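Long-range contacts in putative periplasmic protein (Wolinella succinogenes, PDB 3KN3), which probably acts as a periplasmic binding protein, possibly for a tungstate-type ABC transporter, and can hold glutathione: residues L7-T12 with V57-A62; E51-D56 with K211-A216; N84-I89 with L168-R173; K116-G121 with I149-G154; F74-T79 with I205-P210. All coordinates share one frame; numbering follows the deposited sequence.

Contact 1 (L7-T12 with V57-A62)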
# COMPACT_ATOMS: atom_id res chain seq x y z
N LEU A 7 7.30 -2.30 22.58
CA LEU A 7 5.94 -2.47 22.10
C LEU A 7 5.96 -3.61 21.07
O LEU A 7 6.78 -3.60 20.16
CB LEU A 7 5.45 -1.18 21.47
CG LEU A 7 4.01 -1.31 20.96
CD1 LEU A 7 3.03 -1.26 22.11
CD2 LEU A 7 3.70 -0.23 19.95
N ARG A 8 5.08 -4.59 21.25
CA ARG A 8 5.13 -5.79 20.41
C ARG A 8 4.15 -5.69 19.27
O ARG A 8 2.96 -5.47 19.48
CB ARG A 8 4.86 -7.05 21.23
CG ARG A 8 5.98 -7.42 22.16
CD ARG A 8 5.49 -8.28 23.31
NE ARG A 8 6.61 -8.87 24.03
CZ ARG A 8 7.23 -8.30 25.05
NH1 ARG A 8 6.84 -7.12 25.49
NH2 ARG A 8 8.25 -8.92 25.64
N MSE A 9 4.65 -5.91 18.06
CA MSE A 9 3.86 -5.70 16.87
C MSE A 9 3.85 -6.90 15.94
O MSE A 9 4.88 -7.50 15.68
CB MSE A 9 4.40 -4.49 16.13
CG MSE A 9 4.05 -4.43 14.65
SE MSE A 9 4.64 -2.75 13.81
CE MSE A 9 4.81 -1.66 15.45
N ALA A 10 2.67 -7.23 15.44
CA ALA A 10 2.55 -8.21 14.38
C ALA A 10 2.31 -7.46 13.08
O ALA A 10 1.33 -6.72 12.96
CB ALA A 10 1.42 -9.18 14.67
N THR A 11 3.21 -7.63 12.12
CA THR A 11 3.02 -7.02 10.82
C THR A 11 3.13 -8.04 9.68
O THR A 11 3.22 -9.26 9.89
CB THR A 11 4.01 -5.87 10.55
OG1 THR A 11 3.60 -5.19 9.36
CG2 THR A 11 5.43 -6.40 10.34
N THR A 12 3.14 -7.51 8.47
CA THR A 12 3.05 -8.32 7.27
C THR A 12 4.37 -8.33 6.52
O THR A 12 5.09 -7.34 6.47
CB THR A 12 1.95 -7.78 6.37
OG1 THR A 12 0.98 -8.80 6.16
CG2 THR A 12 2.53 -7.30 5.05
N VAL A 57 -0.06 -4.49 19.14
CA VAL A 57 -0.63 -3.87 17.95
C VAL A 57 -0.38 -4.68 16.70
O VAL A 57 0.54 -5.49 16.64
CB VAL A 57 -0.07 -2.45 17.67
CG1 VAL A 57 -0.48 -1.48 18.74
CG2 VAL A 57 1.44 -2.50 17.49
N VAL A 58 -1.18 -4.38 15.69
CA VAL A 58 -1.20 -5.09 14.43
C VAL A 58 -1.02 -4.04 13.32
O VAL A 58 -1.51 -2.92 13.43
CB VAL A 58 -2.54 -5.87 14.31
CG1 VAL A 58 -3.17 -5.67 12.97
CG2 VAL A 58 -2.33 -7.35 14.62
N PHE A 59 -0.27 -4.39 12.28
CA PHE A 59 0.08 -3.40 11.26
C PHE A 59 0.03 -4.01 9.88
O PHE A 59 0.95 -4.73 9.48
CB PHE A 59 1.48 -2.86 11.53
CG PHE A 59 1.81 -1.63 10.76
CD1 PHE A 59 0.84 -0.70 10.44
CD2 PHE A 59 3.12 -1.39 10.35
CE1 PHE A 59 1.16 0.46 9.73
CE2 PHE A 59 3.45 -0.24 9.64
CZ PHE A 59 2.46 0.70 9.34
N VAL A 60 -1.04 -3.73 9.15
CA VAL A 60 -1.33 -4.47 7.93
C VAL A 60 -1.74 -3.57 6.77
O VAL A 60 -1.74 -2.34 6.85
CB VAL A 60 -2.41 -5.55 8.16
CG1 VAL A 60 -1.93 -6.60 9.17
CG2 VAL A 60 -3.74 -4.91 8.62
N HIS A 61 -2.11 -4.22 5.67
CA HIS A 61 -2.24 -3.55 4.40
C HIS A 61 -3.33 -4.22 3.60
O HIS A 61 -3.10 -4.65 2.48
CB HIS A 61 -0.90 -3.65 3.67
CG HIS A 61 -0.82 -2.83 2.41
ND1 HIS A 61 -0.59 -3.39 1.18
CD2 HIS A 61 -0.93 -1.50 2.22
CE1 HIS A 61 -0.56 -2.43 0.26
NE2 HIS A 61 -0.77 -1.28 0.87
N ALA A 62 -4.52 -4.32 4.20
CA ALA A 62 -5.66 -4.94 3.52
C ALA A 62 -6.98 -4.45 4.10
O ALA A 62 -7.52 -5.03 5.03
CB ALA A 62 -5.57 -6.47 3.61
O HOH W 1 -1.64 -7.19 4.72

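Contact 2 (E51-D56 with K211-A216)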
# COMPACT_ATOMS: atom_id res chain seq x y z
N GLU A 51 -5.50 -11.56 17.48
CA GLU A 51 -6.76 -12.17 17.87
C GLU A 51 -6.47 -12.97 19.13
O GLU A 51 -7.28 -13.02 20.05
CB GLU A 51 -7.28 -13.07 16.75
CG GLU A 51 -8.66 -13.65 16.99
CD GLU A 51 -9.06 -14.68 15.94
OE1 GLU A 51 -8.70 -14.51 14.75
OE2 GLU A 51 -9.75 -15.67 16.29
N ASN A 52 -5.28 -13.56 19.14
CA ASN A 52 -4.88 -14.50 20.17
C ASN A 52 -4.15 -13.85 21.36
O ASN A 52 -3.64 -14.54 22.24
CB ASN A 52 -3.96 -15.55 19.55
CG ASN A 52 -4.69 -16.54 18.66
OD1 ASN A 52 -5.88 -16.37 18.35
ND2 ASN A 52 -3.99 -17.57 18.24
N CYS A 53 -4.07 -12.52 21.38
CA CYS A 53 -3.39 -11.82 22.46
C CYS A 53 -1.87 -12.08 22.49
O CYS A 53 -1.26 -12.15 23.57
CB CYS A 53 -4.03 -12.15 23.82
SG CYS A 53 -5.84 -12.03 23.86
N ASP A 54 -1.26 -12.18 21.32
CA ASP A 54 0.20 -12.36 21.21
C ASP A 54 0.96 -11.04 21.05
O ASP A 54 2.17 -10.96 21.30
CB ASP A 54 0.53 -13.27 20.03
CG ASP A 54 0.03 -14.70 20.23
OD1 ASP A 54 0.04 -15.17 21.38
OD2 ASP A 54 -0.38 -15.34 19.24
N VAL A 55 0.27 -10.01 20.57
CA VAL A 55 0.94 -8.74 20.40
C VAL A 55 0.14 -7.59 20.99
O VAL A 55 -0.98 -7.79 21.47
CB VAL A 55 1.27 -8.47 18.93
CG1 VAL A 55 2.36 -9.42 18.45
CG2 VAL A 55 0.02 -8.59 18.07
N ASP A 56 0.72 -6.40 20.96
CA ASP A 56 0.03 -5.22 21.45
C ASP A 56 -0.70 -4.52 20.32
O ASP A 56 -1.81 -4.03 20.50
CB ASP A 56 1.03 -4.28 22.13
CG ASP A 56 1.88 -4.99 23.18
OD1 ASP A 56 1.29 -5.67 24.06
OD2 ASP A 56 3.13 -4.88 23.11
N LYS A 211 -10.14 -5.27 25.96
CA LYS A 211 -11.32 -5.94 26.51
C LYS A 211 -11.22 -7.44 26.34
O LYS A 211 -11.77 -8.19 27.14
CB LYS A 211 -12.58 -5.44 25.81
CG LYS A 211 -13.51 -4.62 26.68
CD LYS A 211 -12.90 -3.27 27.05
CE LYS A 211 -13.92 -2.36 27.75
NZ LYS A 211 -15.14 -2.12 26.90
N ARG A 212 -10.52 -7.90 25.31
CA ARG A 212 -10.33 -9.34 25.17
C ARG A 212 -8.92 -9.79 25.51
O ARG A 212 -8.70 -10.96 25.83
CB ARG A 212 -10.79 -9.86 23.80
CG ARG A 212 -10.40 -9.05 22.61
CD ARG A 212 -11.34 -9.34 21.44
NE ARG A 212 -11.66 -10.76 21.32
CZ ARG A 212 -10.81 -11.68 20.89
NH1 ARG A 212 -9.57 -11.33 20.57
NH2 ARG A 212 -11.17 -12.96 20.81
N CYS A 213 -7.97 -8.88 25.47
CA CYS A 213 -6.60 -9.26 25.80
C CYS A 213 -6.11 -8.52 27.05
O CYS A 213 -5.44 -7.50 26.97
CB CYS A 213 -5.68 -9.07 24.59
SG CYS A 213 -6.17 -10.13 23.16
N GLU A 214 -6.48 -9.08 28.20
CA GLU A 214 -6.23 -8.47 29.51
C GLU A 214 -4.80 -7.99 29.69
O GLU A 214 -4.54 -7.00 30.37
CB GLU A 214 -6.55 -9.47 30.63
CG GLU A 214 -8.03 -9.79 30.81
CD GLU A 214 -8.26 -10.92 31.80
OE1 GLU A 214 -7.28 -11.34 32.46
OE2 GLU A 214 -9.42 -11.39 31.92
N LYS A 215 -3.87 -8.70 29.05
CA LYS A 215 -2.47 -8.48 29.30
C LYS A 215 -1.74 -7.79 28.16
O LYS A 215 -0.51 -7.68 28.17
CB LYS A 215 -1.81 -9.81 29.63
CG LYS A 215 -2.44 -10.47 30.86
CD LYS A 215 -1.61 -11.63 31.38
CE LYS A 215 -2.12 -12.07 32.75
NZ LYS A 215 -1.35 -13.23 33.30
N ALA A 216 -2.48 -7.32 27.16
CA ALA A 216 -1.87 -6.53 26.11
C ALA A 216 -1.49 -5.16 26.69
O ALA A 216 -2.19 -4.63 27.54
CB ALA A 216 -2.82 -6.37 24.95

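Contact 3 (N84-I89 with L168-R173)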
# COMPACT_ATOMS: atom_id res chain seq x y z
N ASN A 84 4.14 5.11 0.16
CA ASN A 84 4.40 4.30 -1.02
C ASN A 84 3.19 4.31 -1.95
O ASN A 84 2.63 3.26 -2.26
CB ASN A 84 4.71 2.86 -0.58
CG ASN A 84 5.21 1.99 -1.72
OD1 ASN A 84 5.72 2.48 -2.73
ND2 ASN A 84 5.07 0.67 -1.54
N ASP A 85 2.81 5.51 -2.37
CA ASP A 85 1.66 5.71 -3.24
C ASP A 85 1.79 4.96 -4.56
O ASP A 85 2.90 4.70 -5.03
CB ASP A 85 1.47 7.20 -3.54
CG ASP A 85 2.69 7.81 -4.22
OD1 ASP A 85 3.83 7.48 -3.83
OD2 ASP A 85 2.51 8.64 -5.14
N PHE A 86 0.65 4.63 -5.16
CA PHE A 86 0.64 4.00 -6.48
C PHE A 86 0.75 5.01 -7.63
O PHE A 86 0.20 6.12 -7.57
CB PHE A 86 -0.63 3.16 -6.66
CG PHE A 86 -0.79 2.07 -5.64
CD1 PHE A 86 -1.57 2.27 -4.50
CD2 PHE A 86 -0.18 0.83 -5.82
CE1 PHE A 86 -1.74 1.25 -3.56
CE2 PHE A 86 -0.33 -0.18 -4.88
CZ PHE A 86 -1.12 0.03 -3.75
N VAL A 87 1.43 4.61 -8.69
CA VAL A 87 1.56 5.45 -9.87
C VAL A 87 1.25 4.68 -11.15
O VAL A 87 1.28 3.45 -11.18
CB VAL A 87 2.96 6.07 -9.95
CG1 VAL A 87 3.19 7.01 -8.76
CG2 VAL A 87 4.04 4.99 -10.01
N ILE A 88 0.90 5.41 -12.21
CA ILE A 88 0.64 4.80 -13.49
C ILE A 88 1.88 5.02 -14.35
O ILE A 88 2.40 6.13 -14.42
CB ILE A 88 -0.62 5.40 -14.19
CG1 ILE A 88 -1.90 4.79 -13.63
CG2 ILE A 88 -0.60 5.10 -15.66
CD1 ILE A 88 -2.20 5.14 -12.25
N ILE A 89 2.39 3.96 -14.97
CA ILE A 89 3.61 4.05 -15.76
C ILE A 89 3.42 3.52 -17.17
O ILE A 89 2.48 2.76 -17.44
CB ILE A 89 4.79 3.31 -15.09
CG1 ILE A 89 4.56 1.80 -15.12
CG2 ILE A 89 4.98 3.79 -13.66
CD1 ILE A 89 5.74 1.00 -14.56
N LEU A 168 0.45 0.28 -20.71
CA LEU A 168 0.49 0.92 -19.40
C LEU A 168 0.27 -0.05 -18.26
O LEU A 168 -0.32 -1.12 -18.45
CB LEU A 168 -0.60 1.99 -19.32
CG LEU A 168 -0.59 3.08 -20.37
CD1 LEU A 168 -1.83 3.95 -20.25
CD2 LEU A 168 0.68 3.89 -20.23
N THR A 169 0.70 0.34 -17.07
CA THR A 169 0.32 -0.40 -15.88
C THR A 169 0.33 0.43 -14.59
O THR A 169 0.84 1.55 -14.54
CB THR A 169 1.17 -1.69 -15.70
OG1 THR A 169 0.54 -2.56 -14.76
CG2 THR A 169 2.58 -1.34 -15.21
N LEU A 170 -0.23 -0.15 -13.53
CA LEU A 170 -0.27 0.48 -12.23
C LEU A 170 0.66 -0.24 -11.24
O LEU A 170 0.53 -1.45 -11.02
CB LEU A 170 -1.69 0.47 -11.70
CG LEU A 170 -1.90 1.04 -10.30
CD1 LEU A 170 -3.28 1.70 -10.21
CD2 LEU A 170 -1.71 -0.04 -9.24
N THR A 171 1.58 0.50 -10.64
CA THR A 171 2.51 -0.11 -9.71
C THR A 171 2.75 0.78 -8.51
O THR A 171 2.59 2.00 -8.59
CB THR A 171 3.86 -0.41 -10.37
OG1 THR A 171 4.75 -0.95 -9.39
CG2 THR A 171 4.47 0.86 -10.94
N ASP A 172 3.13 0.18 -7.40
CA ASP A 172 3.56 0.95 -6.26
C ASP A 172 4.88 1.63 -6.63
O ASP A 172 5.63 1.15 -7.48
CB ASP A 172 3.76 0.05 -5.05
CG ASP A 172 4.84 -0.97 -5.27
OD1 ASP A 172 4.56 -2.05 -5.84
OD2 ASP A 172 5.99 -0.67 -4.89
N ARG A 173 5.15 2.76 -5.99
CA ARG A 173 6.32 3.56 -6.32
C ARG A 173 7.62 2.82 -6.00
O ARG A 173 8.60 2.92 -6.73
CB ARG A 173 6.27 4.89 -5.57
CG ARG A 173 7.39 5.82 -5.92
CD ARG A 173 7.26 7.12 -5.18
NE ARG A 173 6.06 7.87 -5.56
CZ ARG A 173 6.04 8.80 -6.51
NH1 ARG A 173 7.16 9.07 -7.18
NH2 ARG A 173 4.92 9.46 -6.79

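Contact 4 (K116-G121 with I149-G154)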
# COMPACT_ATOMS: atom_id res chain seq x y z
N LYS A 116 -3.28 -0.25 -24.39
CA LYS A 116 -3.01 -1.47 -23.68
C LYS A 116 -2.80 -1.18 -22.20
O LYS A 116 -2.01 -0.33 -21.82
CB LYS A 116 -1.79 -2.19 -24.27
CG LYS A 116 -1.41 -3.47 -23.56
CD LYS A 116 -2.34 -4.64 -23.89
CE LYS A 116 -2.45 -4.93 -25.39
NZ LYS A 116 -1.16 -5.22 -26.09
N PHE A 117 -3.54 -1.90 -21.36
CA PHE A 117 -3.36 -1.81 -19.94
C PHE A 117 -3.17 -3.19 -19.34
O PHE A 117 -4.00 -4.07 -19.49
CB PHE A 117 -4.55 -1.11 -19.28
CG PHE A 117 -4.35 -0.87 -17.82
CD1 PHE A 117 -3.86 0.33 -17.37
CD2 PHE A 117 -4.56 -1.90 -16.91
CE1 PHE A 117 -3.65 0.54 -16.02
CE2 PHE A 117 -4.35 -1.69 -15.56
CZ PHE A 117 -3.88 -0.48 -15.12
N VAL A 118 -2.07 -3.36 -18.61
CA VAL A 118 -1.74 -4.64 -18.01
C VAL A 118 -2.05 -4.72 -16.52
O VAL A 118 -1.49 -3.99 -15.71
CB VAL A 118 -0.25 -4.98 -18.22
CG1 VAL A 118 0.05 -6.40 -17.69
CG2 VAL A 118 0.12 -4.83 -19.70
N SER A 119 -2.94 -5.63 -16.16
CA SER A 119 -3.31 -5.85 -14.78
C SER A 119 -2.49 -7.00 -14.18
O SER A 119 -2.10 -7.94 -14.89
CB SER A 119 -4.80 -6.16 -14.70
OG SER A 119 -5.15 -6.68 -13.44
N ARG A 120 -2.23 -6.92 -12.88
CA ARG A 120 -1.55 -8.00 -12.16
C ARG A 120 -2.33 -9.29 -12.35
O ARG A 120 -1.73 -10.35 -12.51
CB ARG A 120 -1.43 -7.69 -10.65
CG ARG A 120 -0.36 -6.68 -10.29
CD ARG A 120 1.03 -7.27 -10.34
NE ARG A 120 1.22 -8.33 -9.35
CZ ARG A 120 1.65 -8.14 -8.10
NH1 ARG A 120 1.94 -6.92 -7.67
NH2 ARG A 120 1.80 -9.16 -7.28
N GLY A 121 -3.65 -9.21 -12.31
CA GLY A 121 -4.50 -10.38 -12.46
C GLY A 121 -4.09 -11.58 -11.60
O GLY A 121 -4.17 -12.72 -12.04
N ILE A 149 -5.45 -6.51 -20.34
CA ILE A 149 -4.77 -7.78 -20.20
C ILE A 149 -4.44 -8.09 -18.71
O ILE A 149 -3.95 -7.24 -17.98
CB ILE A 149 -3.48 -7.82 -21.08
CG1 ILE A 149 -3.84 -8.17 -22.52
CG2 ILE A 149 -2.48 -8.87 -20.59
CD1 ILE A 149 -4.74 -7.16 -23.19
N GLU A 150 -4.75 -9.32 -18.29
CA GLU A 150 -4.40 -9.82 -16.96
C GLU A 150 -3.20 -10.76 -17.05
O GLU A 150 -3.29 -11.84 -17.61
CB GLU A 150 -5.60 -10.53 -16.32
CG GLU A 150 -6.96 -10.03 -16.83
CD GLU A 150 -8.04 -10.02 -15.76
OE1 GLU A 150 -9.19 -10.39 -16.07
OE2 GLU A 150 -7.74 -9.63 -14.61
N ALA A 151 -2.07 -10.32 -16.51
CA ALA A 151 -0.81 -11.07 -16.56
C ALA A 151 -0.77 -12.28 -15.63
O ALA A 151 -0.22 -13.33 -15.98
CB ALA A 151 0.35 -10.14 -16.25
N GLY A 152 -1.32 -12.14 -14.43
CA GLY A 152 -1.18 -13.16 -13.40
C GLY A 152 0.30 -13.33 -13.07
O GLY A 152 0.86 -14.42 -13.22
N GLN A 153 0.93 -12.24 -12.64
CA GLN A 153 2.36 -12.25 -12.39
C GLN A 153 2.68 -11.29 -11.27
O GLN A 153 1.87 -10.42 -10.92
CB GLN A 153 3.13 -11.79 -13.64
CG GLN A 153 2.98 -12.66 -14.87
CD GLN A 153 4.07 -13.70 -14.96
OE1 GLN A 153 4.37 -14.38 -13.99
NE2 GLN A 153 4.66 -13.84 -16.14
N GLY A 154 3.89 -11.44 -10.72
CA GLY A 154 4.41 -10.51 -9.74
C GLY A 154 4.51 -9.13 -10.36
O GLY A 154 4.58 -8.99 -11.58

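Contact 5 (F74-T79 with I205-P210). With ACY (acetic acid), chain F.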
# COMPACT_ATOMS: atom_id res chain seq x y z
N PHE A 74 -11.80 -7.51 17.35
CA PHE A 74 -10.42 -7.92 17.56
C PHE A 74 -9.49 -6.72 17.67
O PHE A 74 -8.61 -6.69 18.53
CB PHE A 74 -9.96 -8.89 16.45
CG PHE A 74 -10.71 -10.18 16.44
CD1 PHE A 74 -11.43 -10.58 17.55
CD2 PHE A 74 -10.71 -11.00 15.32
CE1 PHE A 74 -12.13 -11.78 17.56
CE2 PHE A 74 -11.41 -12.19 15.31
CZ PHE A 74 -12.12 -12.58 16.43
N GLY A 75 -9.69 -5.72 16.81
CA GLY A 75 -8.87 -4.53 16.85
C GLY A 75 -9.69 -3.27 17.07
O GLY A 75 -10.86 -3.22 16.72
N ILE A 76 -9.06 -2.27 17.67
CA ILE A 76 -9.68 -0.96 17.83
C ILE A 76 -8.70 0.11 17.39
O ILE A 76 -7.52 -0.18 17.17
CB ILE A 76 -10.07 -0.69 19.28
CG1 ILE A 76 -8.83 -0.69 20.17
CG2 ILE A 76 -11.07 -1.73 19.78
CD1 ILE A 76 -9.15 -0.40 21.65
N ASP A 77 -9.19 1.34 17.25
CA ASP A 77 -8.36 2.51 16.97
C ASP A 77 -7.62 2.43 15.64
O ASP A 77 -6.50 2.91 15.50
CB ASP A 77 -7.38 2.76 18.12
CG ASP A 77 -8.09 3.04 19.43
OD1 ASP A 77 -7.48 2.82 20.50
OD2 ASP A 77 -9.26 3.46 19.40
N ARG A 78 -8.28 1.82 14.67
CA ARG A 78 -7.75 1.71 13.31
C ARG A 78 -7.25 3.08 12.83
O ARG A 78 -7.98 4.06 12.87
CB ARG A 78 -8.82 1.10 12.40
CG ARG A 78 -8.82 1.59 10.97
CD ARG A 78 -7.87 0.81 10.08
NE ARG A 78 -8.55 0.29 8.90
CZ ARG A 78 -8.69 0.97 7.76
NH1 ARG A 78 -8.20 2.20 7.64
NH2 ARG A 78 -9.32 0.41 6.74
N THR A 79 -5.99 3.13 12.40
CA THR A 79 -5.29 4.37 12.14
C THR A 79 -4.39 4.22 10.90
O THR A 79 -3.42 3.48 10.93
CB THR A 79 -4.40 4.74 13.37
OG1 THR A 79 -5.23 5.06 14.50
CG2 THR A 79 -3.45 5.90 13.06
N ILE A 205 -2.59 0.65 11.30
CA ILE A 205 -2.22 0.19 12.63
C ILE A 205 -3.50 0.04 13.40
O ILE A 205 -4.35 0.91 13.35
CB ILE A 205 -1.35 1.21 13.37
CG1 ILE A 205 -0.12 1.55 12.56
CG2 ILE A 205 -0.91 0.67 14.73
CD1 ILE A 205 0.65 2.70 13.13
N MSE A 206 -3.66 -1.08 14.09
CA MSE A 206 -4.76 -1.25 15.02
C MSE A 206 -4.23 -1.78 16.34
O MSE A 206 -3.30 -2.60 16.36
CB MSE A 206 -5.82 -2.20 14.48
CG MSE A 206 -6.53 -1.69 13.24
SE MSE A 206 -7.54 -3.10 12.33
CE MSE A 206 -8.51 -2.05 11.03
N ALA A 207 -4.83 -1.33 17.43
CA ALA A 207 -4.49 -1.82 18.74
C ALA A 207 -5.25 -3.08 19.03
O ALA A 207 -6.38 -3.27 18.59
CB ALA A 207 -4.80 -0.78 19.81
N VAL A 208 -4.60 -3.97 19.77
CA VAL A 208 -5.26 -5.15 20.23
C VAL A 208 -6.29 -4.74 21.28
O VAL A 208 -5.98 -4.00 22.20
CB VAL A 208 -4.20 -6.19 20.74
CG1 VAL A 208 -4.80 -7.12 21.78
CG2 VAL A 208 -3.65 -6.98 19.57
N ASN A 209 -7.51 -5.21 21.11
CA ASN A 209 -8.59 -4.88 22.04
C ASN A 209 -8.31 -5.32 23.47
O ASN A 209 -8.28 -6.51 23.75
CB ASN A 209 -9.89 -5.51 21.56
CG ASN A 209 -11.09 -4.98 22.32
OD1 ASN A 209 -10.94 -4.25 23.30
ND2 ASN A 209 -12.28 -5.35 21.86
N PRO A 210 -8.15 -4.36 24.39
CA PRO A 210 -7.78 -4.70 25.77
C PRO A 210 -8.92 -5.46 26.46
O PRO A 210 -8.68 -6.19 27.42
CB PRO A 210 -7.59 -3.33 26.45
CG PRO A 210 -7.93 -2.27 25.39
CD PRO A 210 -8.61 -2.96 24.26
C ACY F . -8.38 4.65 4.74
O ACY F . -8.33 5.90 4.82
OXT ACY F . -9.33 3.96 5.18
CH3 ACY F . -7.24 3.92 4.09

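Contact 1 (L7-T12 with V57-A62)
Val57 and Phe59 join the backbone of Leu7-Thr12 in parallel pairing. Val57 N donates to Arg8 O. Ala10 N donates to Val57 O at 3.0 Å, and Phe59 N reaches Ala10 O at 2.9 Å. Weaker CH...O contacts lie between these bonds: Met9 CA meets Val57 O, and Val58 CA meets Ala10 O. Thr11 adds a side-chain bond. Its OG1 is anti to the backbone N (chi1 -170°), which sends the hydroxyl across the strand gap to Phe59 O. Thr11 OG1 donates to Phe59 O at 2.7 Å, tilted 20° from the carbonyl plane.

The two strands are neighbours in the sheet of one lobe of a periplasmic binding protein fold. Strand 35-41 flanks 6-12 on its other edge. Both strands run out into the ligand site: Thr12 and His61 bind glutathione, which is absent from this model. A water accepts from His61 N at 3.2 Å and touches Thr12 OG1 only weakly. The His61 ring stacks with Tyr203, and its NE2 bonds to Asn201.

Apolar packing occupies both faces of the sheet. On the Met9-Val57-Phe59 face, Met9 is selenomethionine. Its CB rests against Val57 CG2 at 3.8 Å. Its chain then runs alongside Phe59, with Met9 SE 3.9 Å from Phe59 CB. This is an oblique Met-aromatic contact: Met9 SE is 5.1 Å from the Phe59 ring centroid and 59° off the ring normal. Leu21 of helix 20-32 packs over this face. On the other face Ala10 CB touches Val58 CG2, under Leu47 and Leu49 of helix 43-51.

Contact 2 (E51-D56 with K211-A216)
Cys53 and Cys213 are joined by a disulfide that ties two loops together. Cys53 CB points at the opposite loop and lies 3.6 Å from Cys213 CB across the bridge. Cys53 SG lies anti to its own carbonyl carbon, beside the backbone N (chi1 -48°), and is bonded to Cys213 SG at 2.1 Å. The same sulfur lies 3.6 Å from Arg212 O. The torsion about the S-S bond is -74°.

Cys53 follows helix 43-51, and its positive phi completes a Schellman motif. Cys213 opens a type I beta turn, closed by Ala216 N to Cys213 O at 3.0 Å. The crosslink therefore joins a helix end to a turn.

Arg212 adds a second tie. Its chain bends at chi3, and Arg212 NH1 donates to Glu51 O at 2.9 Å with an angle of 160°. The bond lies in the guanidinium plane and falls on a lone pair of the carbonyl. Further along, Asp56 OD1 lies 3.9 Å from Ala216 CA. The Asp56 carboxylate is held by Arg8 N on OD2 and by Asp217 N on OD1.

A covalent link between residues 160 positions apart suits an oxidising compartment such as the periplasm. It should limit separation of the two loops even where they are exposed.

Contact 3 (N84-I89 with L168-R173)
Arg173 CG is anti to the backbone N (chi1 -176°), and the chain bends at chi3 (-65°) to bring its guanidinium to Asp85. Asp85 CG sits between its own backbone N and carbonyl carbon (chi1 59°). The carboxylate and guanidinium are nearly coplanar, and Arg173 grips side-on with two nitrogens. Arg173 NE bonds Asp85 OD1 at 2.8 Å, on the syn side. Arg173 NH2 bonds Asp85 OD2 at 3.0 Å, on its syn lone pair. Val87 CG1 lies over one guanidinium face, 3.6 Å from Arg173 NH2. Glu194 is a second salt-bridge partner of NH2.

Behind this pair the strands run antiparallel. Val87 with Thr171 and Ile89 with Thr169 are hydrogen-bonded pairs; Val87 N reaches Thr171 O at 2.9 Å. Ile89 CG1 lies beside Thr169 CG2 at 3.7 Å, on the face packed by helix 155-164. On the other face Leu170 CD2 meets Phe86 CD2 at 3.8 Å, and Leu170 CD1 meets Ile88 CD1. Helix 125-138 packs there.

Strand 168-172 is the middle strand of five in the second lobe, and 86-90 lies between it and edge strand 190-193. Asn84 O accepts from the side chain of Asn201, a glutathione-binding residue.

Asp172 caps the following helix. Arg173 N donates to Asp85 O at 3.1 Å, which with the salt bridge fixes the helix start against the neighbouring strand. The shared guanidinium probably favours the ionised form of both Asp85 and Glu194.

Contact 4 (K116-G121 with I149-G154)
Ser119 and Ile149 make the shortest and straightest backbone bond between the strands. Ser119 N donates to Ile149 O at 2.6 Å, at 174°. Ala151 N bonds Ser119 O at 2.9 Å, and Ile149 N bonds Phe117 O.

Past the strand ends, Arg120 folds at chi2 (-76°) and chi3, which brings its NE to Gln153. Arg120 NE donates to Gln153 O at 2.7 Å; the oxygen lies 30° out of the guanidinium plane. Arg120 O accepts from Gln153 N at 3.3 Å and, weakly, from Gly152 N. Gly154 C sits over one face of the guanidinium. Asp122 forms a salt bridge with NH2. Ser119 OG accepts from Gly121 N at 3.2 Å, forming an ST turn, and is also bonded to Glu130.

Packing is lighter. Lys116 CD rests 3.5 Å from Ile149 CD1. Val118 CG1 touches Ala151 CB at 4.0 Å.

The strands belong to a beta-alpha-beta unit, with helix 125-138 between them. Strand 148-150 is outermost in its sheet within this chain.

Arg120 is a glutathione-binding residue, though no glutathione is present in this model. Its NE is tied to the backbone and its NH2 to an acid, so the guanidinium is held in place at the site while NH1 meets a glycerol weakly.

Contact 5 (F74-T79 with I205-P210)
Ile76 and Ala207 exchange backbone bonds as an antiparallel hydrogen-bonded pair. Ile76 N donates to Ala207 O at 3.0 Å, and Ala207 N returns one to Ile76 O at 2.9 Å. One step out, Phe74 O accepts from Asn209 N at 3.2 Å. The Asn209 amide is used on both sides: ND2 donates to Gly73 O, and OD1 accepts from Lys211 N. At the other end Thr79 N donates to Ile205 O at 2.9 Å, and Ile205 N donates to Thr79 O at 3.0 Å.

The register slips by one residue between these pairs, a beta bulge. Asp77, with positive phi, turns the corner, and Asp77 with Arg78 takes up the space opposite Met206. Thr79 OG1 is anti to its carbonyl carbon (chi1 -67°). Thr79 OG1 donates back to Asp77 O at 2.7 Å, from 37° above the carbonyl plane. Asp77 OD1 bonds the hydroxyl of Tyr218. Strands 75-76 and 78-82 both pair with strand 202-208 in the first lobe, and the bulge falls between them. Strand 202-208 also pairs with 57-60 on its other edge.

Arg78 has two polar partners. Its NE forms a salt bridge with Glu66. Arg78 NH1 donates to OXT of an acetic acid molecule at 3.2 Å; that molecule is probably from the crystallisation liquor.

The apolar side is carried by Ile76. Its CG1 lies against Ala207 CB. Ile76 CD1 meets Pro210 CD tip to tip at 3.7 Å. Tyr218 of helix 218-229 packs on both Ile76 and Pro210.

How the contacts relate
Contacts 1, 2 and 5 lie in one lobe, and contacts 3 and 4 in the other. Contacts 1 and 3 are buried: one is parallel, the other antiparallel with a salt bridge at its end. Contacts 2, 4 and 5 are only partly buried. Contacts 1 and 5 share a sheet, where Val58 N bonds Met206 O. Contact 2 borders both, through Asp56 to Arg8 and Val208, and adds the covalent tie. Contacts 3 and 4 share the other sheet, linked by Thr169 OG1 to Val118 O. Glutathione-binding residues occur in contacts 1 and 4, whose nearest atoms are about 9 Å apart, consistent with a site between the lobes.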